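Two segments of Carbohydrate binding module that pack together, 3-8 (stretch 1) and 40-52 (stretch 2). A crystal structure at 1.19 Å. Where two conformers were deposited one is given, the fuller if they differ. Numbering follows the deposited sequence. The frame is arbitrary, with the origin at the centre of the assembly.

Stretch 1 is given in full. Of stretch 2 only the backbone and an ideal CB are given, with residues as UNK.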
# COMPACT_ATOMS: atom_id res chain seq x y z
N ASN A 3 -3.41 14.43 -10.83
CA ASN A 3 -3.84 13.92 -9.52
C ASN A 3 -2.73 13.89 -8.56
O ASN A 3 -1.54 13.76 -8.97
CB ASN A 3 -4.40 12.53 -9.77
CG ASN A 3 -5.55 12.62 -10.77
OD1 ASN A 3 -6.53 13.25 -10.49
ND2 ASN A 3 -5.40 11.96 -11.93
N SER A 4 -3.02 14.06 -7.31
CA SER A 4 -2.06 13.98 -6.21
C SER A 4 -2.46 12.85 -5.29
O SER A 4 -3.61 12.76 -4.88
CB SER A 4 -2.03 15.32 -5.45
OG SER A 4 -1.00 15.27 -4.48
N ILE A 5 -1.50 12.00 -4.97
CA ILE A 5 -1.73 10.88 -4.09
C ILE A 5 -0.67 10.86 -3.01
O ILE A 5 0.55 10.88 -3.30
CB ILE A 5 -1.72 9.50 -4.85
CG1 ILE A 5 -2.77 9.53 -5.92
CG2 ILE A 5 -1.93 8.38 -3.86
CD1 ILE A 5 -2.70 8.33 -6.90
N THR A 6 -1.09 10.81 -1.76
CA THR A 6 -0.20 10.67 -0.61
C THR A 6 -0.44 9.29 0.04
O THR A 6 -1.60 8.94 0.27
CB THR A 6 -0.38 11.75 0.41
OG1 THR A 6 -0.07 13.00 -0.17
CG2 THR A 6 0.41 11.58 1.67
N VAL A 7 0.61 8.52 0.27
CA VAL A 7 0.57 7.27 0.96
C VAL A 7 1.13 7.49 2.36
O VAL A 7 2.23 7.99 2.50
CB VAL A 7 1.36 6.21 0.20
CG1 VAL A 7 1.37 4.87 0.95
CG2 VAL A 7 0.85 6.06 -1.20
N ARG A 8 0.39 7.07 3.40
CA ARG A 8 0.90 7.09 4.77
C ARG A 8 1.16 5.64 5.18
O ARG A 8 0.23 4.84 5.25
CB ARG A 8 -0.10 7.75 5.71
CG ARG A 8 0.49 7.84 7.12
CD ARG A 8 0.09 8.92 7.92
NE ARG A 8 0.80 9.12 9.14
CZ ARG A 8 1.79 9.99 9.41
NH1 ARG A 8 2.19 10.09 10.67
NH2 ARG A 8 2.38 10.70 8.48
N UNK A 40 4.43 11.26 -1.24
CA UNK A 40 3.50 11.92 -2.18
C UNK A 40 4.01 11.82 -3.58
O UNK A 40 5.19 12.03 -3.85
CB UNK A 40 3.29 13.39 -1.81
N UNK A 41 3.11 11.54 -4.51
CA UNK A 41 3.41 11.57 -5.93
C UNK A 41 2.23 12.12 -6.70
O UNK A 41 1.12 12.15 -6.25
CB UNK A 41 3.78 10.17 -6.44
N UNK A 42 2.54 12.54 -7.92
CA UNK A 42 1.60 13.08 -8.88
C UNK A 42 1.43 12.11 -10.02
O UNK A 42 2.38 11.41 -10.38
CB UNK A 42 2.06 14.44 -9.40
N UNK A 43 0.26 12.07 -10.62
CA UNK A 43 0.05 11.27 -11.82
C UNK A 43 -1.16 11.84 -12.60
O UNK A 43 -2.16 12.27 -12.02
CB UNK A 43 -0.17 9.80 -11.46
N UNK A 44 -1.04 11.72 -13.92
CA UNK A 44 -2.10 11.97 -14.89
C UNK A 44 -3.00 10.72 -15.10
O UNK A 44 -4.02 10.80 -15.73
CB UNK A 44 -1.48 12.41 -16.22
N UNK A 45 -2.56 9.58 -14.63
CA UNK A 45 -3.30 8.33 -14.80
C UNK A 45 -4.53 8.37 -13.89
O UNK A 45 -4.55 9.04 -12.85
CB UNK A 45 -2.42 7.12 -14.48
N UNK A 46 -5.57 7.60 -14.28
CA UNK A 46 -6.87 7.66 -13.62
C UNK A 46 -7.43 6.35 -13.14
O UNK A 46 -8.49 6.29 -12.58
CB UNK A 46 -7.89 8.29 -14.57
N UNK A 47 -6.73 5.27 -13.41
CA UNK A 47 -7.20 3.92 -13.14
C UNK A 47 -7.05 3.47 -11.69
O UNK A 47 -7.00 4.29 -10.74
CB UNK A 47 -6.45 2.94 -14.04
N UNK A 48 -7.07 2.16 -11.46
CA UNK A 48 -7.14 1.57 -10.15
C UNK A 48 -5.86 1.83 -9.42
O UNK A 48 -4.76 1.50 -9.87
CB UNK A 48 -7.43 0.07 -10.23
N UNK A 49 -5.95 2.37 -8.20
CA UNK A 49 -4.81 2.65 -7.35
C UNK A 49 -4.51 1.43 -6.50
O UNK A 49 -5.38 0.87 -5.84
CB UNK A 49 -5.07 3.88 -6.47
N UNK A 50 -3.23 1.01 -6.48
CA UNK A 50 -2.75 -0.01 -5.56
C UNK A 50 -1.52 0.49 -4.84
O UNK A 50 -0.70 1.23 -5.39
CB UNK A 50 -2.45 -1.32 -6.30
N UNK A 51 -1.36 0.07 -3.59
CA UNK A 51 -0.11 0.19 -2.86
C UNK A 51 0.39 -1.22 -2.66
O UNK A 51 -0.26 -2.05 -2.04
CB UNK A 51 -0.28 0.93 -1.53
N UNK A 52 1.55 -1.52 -3.28
CA UNK A 52 2.11 -2.87 -3.32
C UNK A 52 3.37 -2.96 -2.54
O UNK A 52 4.28 -2.14 -2.68
CB UNK A 52 2.37 -3.31 -4.76

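Position 40 is extended and pairs with Thr6 in an antiparallel, non-hydrogen-bonded register. Its ideal CB lies on the same sheet face as the side chains of Ser4 and Thr6, 3.8 Å from Thr6 OG1. A small polar or beta-branched residue would suit, such as serine, threonine or asparagine. The residue is Thr40. Its OG1 hydrogen-bonds to Thr6 OG1 at 2.7 Å, and either could be the donor.

Position 41 pairs with Ile5 through two backbone bonds: Ile5 N to the O of 41, and the N of 41 to Ile5 O, both 2.9 Å. CB points to the face that carries Ile5. Many side chains would fit and an apolar one would match the neighbour. The residue is Ala41, which adds little beyond its backbone.

Position 42 returns to the face of Ser4. Its CB is 3.7 Å from Asn3 O, and its CA makes a CA-H...O contact with that oxygen at 3.2 Å. Small or polar residues would suit. The residue is Ser42. Ser42 OG does not reach Ser4 OG directly; one water bridges them, 2.9 Å from Ser42 OG and 2.8 Å from Ser4 OG.

At position 43 the backbone closes a second pair of bonds, Asn3 N to the O of 43 at 2.8 Å and the N of 43 to Asn3 O at 3.0 Å. CB points sideways, 5.4 Å from Ile5 CD1. A valine, isoleucine or threonine could reach that methyl. The residue is Thr43. Its CG2 lies 4.1 Å from Ile5 CD1, while its OG1 accepts a bond from the N of position 45 at 3.0 Å.

Position 44 points away and tolerates many residues; it is Ser44. Position 45 offers Asn3 its carbonyl: Asn3 ND2 to the O of 45 is a weak bond of 3.2 Å. The side chain is little constrained, and Leu45 leads away. At 46, CB is 5.2 Å from Asn3 ND2; small or polar residues fit, and Thr46 makes only a loose contact. Position 47 is out of reach and is Gly47.

Positions 48, 50 and 52 are out of reach and undetermined by stretch 1. They are Glu48, Arg50 and Ala52; Arg50 NE and Glu48 OE1 form a salt bridge at 3.0 Å.

Position 49 points toward stretch 1, its CB 5.1 Å from Ile5 CD1, which favours a branched apolar residue. Ile49 CD1 meets Ile5 CD1 at 4.0 Å. Position 51 also points toward it, its CB 4.9 Å from Val7 CG1. Valine, isoleucine or leucine would suit. Val51 CG2 packs on Val7 CG2 at 4.1 Å.

Stretch 2 40-52: TASTSLTGEIRVA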
# COMPACT_ATOMS: atom_id res chain seq x y z
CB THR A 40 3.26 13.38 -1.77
OG1 THR A 40 2.63 13.38 -0.48
CG2 THR A 40 2.36 14.09 -2.71
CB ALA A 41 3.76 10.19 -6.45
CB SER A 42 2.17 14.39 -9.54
OG SER A 42 2.30 15.45 -8.61
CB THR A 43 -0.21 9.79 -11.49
OG1 THR A 43 -0.32 9.03 -12.69
CG2 THR A 43 -1.43 9.55 -10.64
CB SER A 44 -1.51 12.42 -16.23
OG SER A 44 -0.75 11.44 -16.85
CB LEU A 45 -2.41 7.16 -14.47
CG LEU A 45 -1.19 6.97 -15.38
CD1 LEU A 45 -0.30 5.92 -14.84
CD2 LEU A 45 -1.60 6.68 -16.84
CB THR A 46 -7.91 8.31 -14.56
OG1 THR A 46 -8.03 7.49 -15.73
CG2 THR A 46 -7.54 9.68 -15.02
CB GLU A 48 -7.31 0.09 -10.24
CG GLU A 48 -7.45 -0.61 -8.92
CD GLU A 48 -7.42 -2.12 -8.99
OE1 GLU A 48 -7.20 -2.74 -7.94
OE2 GLU A 48 -7.59 -2.69 -10.07
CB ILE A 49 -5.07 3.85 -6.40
CG1 ILE A 49 -5.38 5.12 -7.21
CG2 ILE A 49 -3.92 4.05 -5.48
CD1 ILE A 49 -6.00 6.19 -6.31
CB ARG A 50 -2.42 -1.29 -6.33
CG ARG A 50 -3.60 -1.93 -7.01
CD ARG A 50 -3.20 -3.08 -7.88
NE ARG A 50 -4.40 -3.61 -8.48
CZ ARG A 50 -4.39 -4.58 -9.41
NH1 ARG A 50 -5.53 -4.92 -9.99
NH2 ARG A 50 -3.28 -5.18 -9.72
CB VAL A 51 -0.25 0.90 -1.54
CG1 VAL A 51 1.05 0.90 -0.79
CG2 VAL A 51 -0.77 2.31 -1.75
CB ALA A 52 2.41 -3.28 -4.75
O HOH W 1 1.38 15.62 -5.88
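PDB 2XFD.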